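PDB 4MSX: Pre-mRNA-splicing factor SAD1 from Saccharomyces cerevisiae, which promotes assembly of newly made U4 snRNA into the U4/U6 snRNP and is required for pre-mRNA splicing. Local coordinates for residues A[184-189]-A[242-247]. Residues are numbered along the deposited sequence; the frame is centred on the assembly and turned at random. Where two conformers were deposited one is given.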
ATOM      1  N   ILE A 184      -0.250   9.641  -1.495  1.00 26.83           N
ATOM      2  CA  ILE A 184       0.887  10.147  -0.744  0.57 30.70           C
ATOM      3  C   ILE A 184       2.021   9.116  -0.754  1.00 31.88           C
ATOM      4  O   ILE A 184       1.792   7.944  -1.048  1.00 28.80           O
ATOM      5  CB  ILE A 184       0.518  10.457   0.719  0.57 34.32           C
ATOM      6  CG1 ILE A 184       0.007   9.199   1.418  0.57 32.52           C
ATOM      7  CG2 ILE A 184      -0.546  11.562   0.799  0.57 34.49           C
ATOM      8  CD1 ILE A 184      -0.281   9.413   2.871  0.57 33.89           C
ATOM      9  N   GLY A 185       3.220   9.587  -0.430  1.00 30.97           N
ATOM     10  CA  GLY A 185       4.396   8.767  -0.374  1.00 32.64           C
ATOM     11  C   GLY A 185       4.807   8.427   1.051  1.00 28.23           C
ATOM     12  O   GLY A 185       4.068   8.679   2.066  1.00 28.22           O
ATOM     13  N   PHE A 186       6.002   7.825   1.113  1.00 25.02           N
ATOM     14  CA  PHE A 186       6.435   7.107   2.286  1.00 28.61           C
ATOM     15  C   PHE A 186       7.935   7.352   2.446  1.00 30.49           C
ATOM     16  O   PHE A 186       8.679   7.426   1.440  1.00 27.73           O
ATOM     17  CB  PHE A 186       6.248   5.586   2.132  1.00 26.67           C
ATOM     18  CG  PHE A 186       4.801   5.132   1.989  1.00 27.37           C
ATOM     19  CD1 PHE A 186       4.191   5.161   0.739  1.00 30.89           C
ATOM     20  CD2 PHE A 186       4.099   4.657   3.092  1.00 23.86           C
ATOM     21  CE1 PHE A 186       2.875   4.761   0.564  1.00 31.56           C
ATOM     22  CE2 PHE A 186       2.746   4.233   2.940  1.00 27.51           C
ATOM     23  CZ  PHE A 186       2.160   4.273   1.659  1.00 29.12           C
ATOM     24  N   THR A 187       8.368   7.437   3.701  1.00 27.05           N
ATOM     25  CA  THR A 187       9.801   7.502   3.980  1.00 26.58           C
ATOM     26  C   THR A 187      10.460   6.123   3.839  1.00 28.31           C
ATOM     27  O   THR A 187       9.796   5.074   3.861  1.00 28.22           O
ATOM     28  CB  THR A 187      10.019   8.124   5.397  1.00 33.50           C
ATOM     29  OG1 THR A 187       9.150   7.480   6.333  1.00 30.12           O
ATOM     30  CG2 THR A 187       9.649   9.620   5.372  1.00 35.28           C
ATOM     31  N   ASN A 188      11.786   6.139   3.716  1.00 26.79           N
ATOM     32  CA  ASN A 188      12.582   4.921   3.635  1.00 26.93           C
ATOM     33  C   ASN A 188      12.210   4.006   2.457  1.00 24.63           C
ATOM     34  O   ASN A 188      12.139   2.793   2.597  1.00 28.30           O
ATOM     35  CB  ASN A 188      12.524   4.120   4.925  1.00 26.15           C
ATOM     36  CG  ASN A 188      13.812   3.227   5.096  1.00 28.12           C
ATOM     37  OD1 ASN A 188      14.647   3.219   4.205  1.00 29.46           O
ATOM     38  ND2 ASN A 188      13.917   2.497   6.185  1.00 31.83           N
ATOM     39  N   ALA A 189      11.997   4.610   1.315  1.00 25.75           N
ATOM     40  CA  ALA A 189      11.772   3.820   0.095  1.00 28.22           C
ATOM     41  C   ALA A 189      13.024   2.996  -0.219  1.00 32.56           C
ATOM     42  O   ALA A 189      12.935   1.962  -0.915  1.00 28.69           O
ATOM     43  CB  ALA A 189      11.471   4.747  -1.067  1.00 31.73           C
ATOM     44  N   HIS A 242       2.658  15.181   5.207  1.00 30.40           N
ATOM     45  CA  HIS A 242       2.033  14.590   4.042  1.00 31.60           C
ATOM     46  C   HIS A 242       2.739  13.300   3.517  1.00 34.81           C
ATOM     47  O   HIS A 242       2.772  13.060   2.308  1.00 38.46           O
ATOM     48  CB  HIS A 242       1.943  15.639   2.916  1.00 34.82           C
ATOM     49  CG  HIS A 242       3.271  16.008   2.344  1.00 46.10           C
ATOM     50  ND1 HIS A 242       4.436  15.953   3.082  1.00 49.73           N
ATOM     51  CD2 HIS A 242       3.634  16.408   1.102  1.00 45.77           C
ATOM     52  CE1 HIS A 242       5.457  16.318   2.324  1.00 53.46           C
ATOM     53  NE2 HIS A 242       4.994  16.596   1.118  1.00 48.81           N
ATOM     54  N   HIS A 243       3.250  12.473   4.415  1.00 32.78           N
ATOM     55  CA  HIS A 243       3.876  11.179   4.062  1.00 31.12           C
ATOM     56  C   HIS A 243       3.847  10.249   5.254  1.00 33.83           C
ATOM     57  O   HIS A 243       3.596  10.681   6.384  1.00 33.93           O
ATOM     58  CB  HIS A 243       5.329  11.334   3.584  1.00 33.28           C
ATOM     59  CG  HIS A 243       6.167  12.221   4.446  1.00 44.93           C
ATOM     60  ND1 HIS A 243       6.811  11.770   5.578  1.00 47.20           N
ATOM     61  CD2 HIS A 243       6.499  13.525   4.318  1.00 46.84           C
ATOM     62  CE1 HIS A 243       7.498  12.762   6.117  1.00 41.97           C
ATOM     63  NE2 HIS A 243       7.316  13.839   5.378  1.00 47.79           N
ATOM     64  N   LEU A 244       4.004   8.964   5.011  1.00 25.32           N
ATOM     65  CA  LEU A 244       3.817   8.003   6.075  1.00 27.04           C
ATOM     66  C   LEU A 244       5.086   7.195   6.236  1.00 26.60           C
ATOM     67  O   LEU A 244       5.888   7.147   5.312  1.00 28.10           O
ATOM     68  CB  LEU A 244       2.685   7.032   5.738  1.00 25.89           C
ATOM     69  CG  LEU A 244       1.326   7.717   5.598  1.00 30.88           C
ATOM     70  CD1 LEU A 244       0.353   6.658   5.104  1.00 35.19           C
ATOM     71  CD2 LEU A 244       0.941   8.300   7.002  1.00 33.58           C
ATOM     72  N   SER A 245       5.223   6.528   7.379  1.00 27.03           N
ATOM     73  CA  SER A 245       6.290   5.531   7.515  1.00 27.34           C
ATOM     74  C   SER A 245       5.591   4.205   7.699  1.00 28.13           C
ATOM     75  O   SER A 245       4.704   4.121   8.548  1.00 30.70           O
ATOM     76  CB  SER A 245       7.195   5.820   8.749  1.00 31.13           C
ATOM     77  OG  SER A 245       8.042   4.678   8.973  1.00 32.00           O
ATOM     78  N   VAL A 246       5.981   3.152   6.965  1.00 24.59           N
ATOM     79  CA  VAL A 246       5.482   1.831   7.355  1.00 23.47           C
ATOM     80  C   VAL A 246       6.596   0.837   7.742  1.00 22.19           C
ATOM     81  O   VAL A 246       6.382  -0.375   7.721  1.00 26.53           O
ATOM     82  CB  VAL A 246       4.581   1.220   6.238  1.00 29.98           C
ATOM     83  CG1 VAL A 246       3.268   2.067   6.096  1.00 29.16           C
ATOM     84  CG2 VAL A 246       5.384   1.152   4.910  1.00 28.05           C
ATOM     85  N   ASP A 247       7.747   1.377   8.147  1.00 27.79           N
ATOM     86  CA  ASP A 247       8.904   0.546   8.570  1.00 29.35           C
ATOM     87  C   ASP A 247       8.474  -0.425   9.661  1.00 31.67           C
ATOM     88  O   ASP A 247       8.742  -1.623   9.576  1.00 26.39           O
ATOM     89  CB  ASP A 247      10.048   1.404   9.116  1.00 32.45           C
ATOM     90  CG  ASP A 247      10.659   2.285   8.092  1.00 33.27           C
ATOM     91  OD1 ASP A 247      10.032   2.601   7.042  1.00 32.00           O
ATOM     92  OD2 ASP A 247      11.818   2.678   8.287  1.00 34.29           O
TER
HETATM   93  O   HOH W   1       3.622  12.511  -0.070  1.00 37.22           O
HETATM   94  O   HOH W   2       8.199   3.257   5.216  1.00 26.06           O
HETATM   95  O   HOH W   3      10.312   5.419   7.476  1.00 38.09           O
HETATM   96  O   HOH W   4       7.220   9.435   7.646  1.00 47.91           O
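F186 and L244 form the one firm bridge where strands 185-186 and 243-244 run parallel. L244 N donates to G185 O at 3.0 Å, and T187 N donates to L244 O at 3.0 Å. F186 CA comes within 3.1 Å of that same L244 O, a CA-H...O contact that adds a second, weaker approach to the carbonyl. Where the direct bonds run out, water takes over: one molecule joins G185 N to H242 O, and another ties T187 O to V246 N and D247 OD1.

On the face carrying F186 and L244, the F186 ring, its CG anti to the carbonyl carbon (chi1 -64°), brings CD2 to 3.8 Å from L244 CB, and CE2 meets V246 CG1 beyond. In one of its modelled conformers I184 also touches L244, CD1 against CG. T187 CG2 touches the H243 ring near ND1, 3.6 Å away, while a water spans T187 OG1 and H243 ND1.

The polar clasp is N188 ND2 to D247 OD2, 3.0 Å long and almost straight at 178°; OD2 lies in the plane of the N188 amide, but ND2 reaches it from above the carboxylate plane. Without the carboxylate of D247, as with an alanine here, N188 ND2 would probably lose this acceptor and the water between T187 O and V246 N its third partner.

Within the USP-family region, both segments run straight into helices, N188 capping 189-203 and V246 at the N-cap of 247-256; the 52 residues joining them are mostly helical. F186 stacks on H196 of helix 189-203, and L244 touches K233 and I234 of helix 222-234.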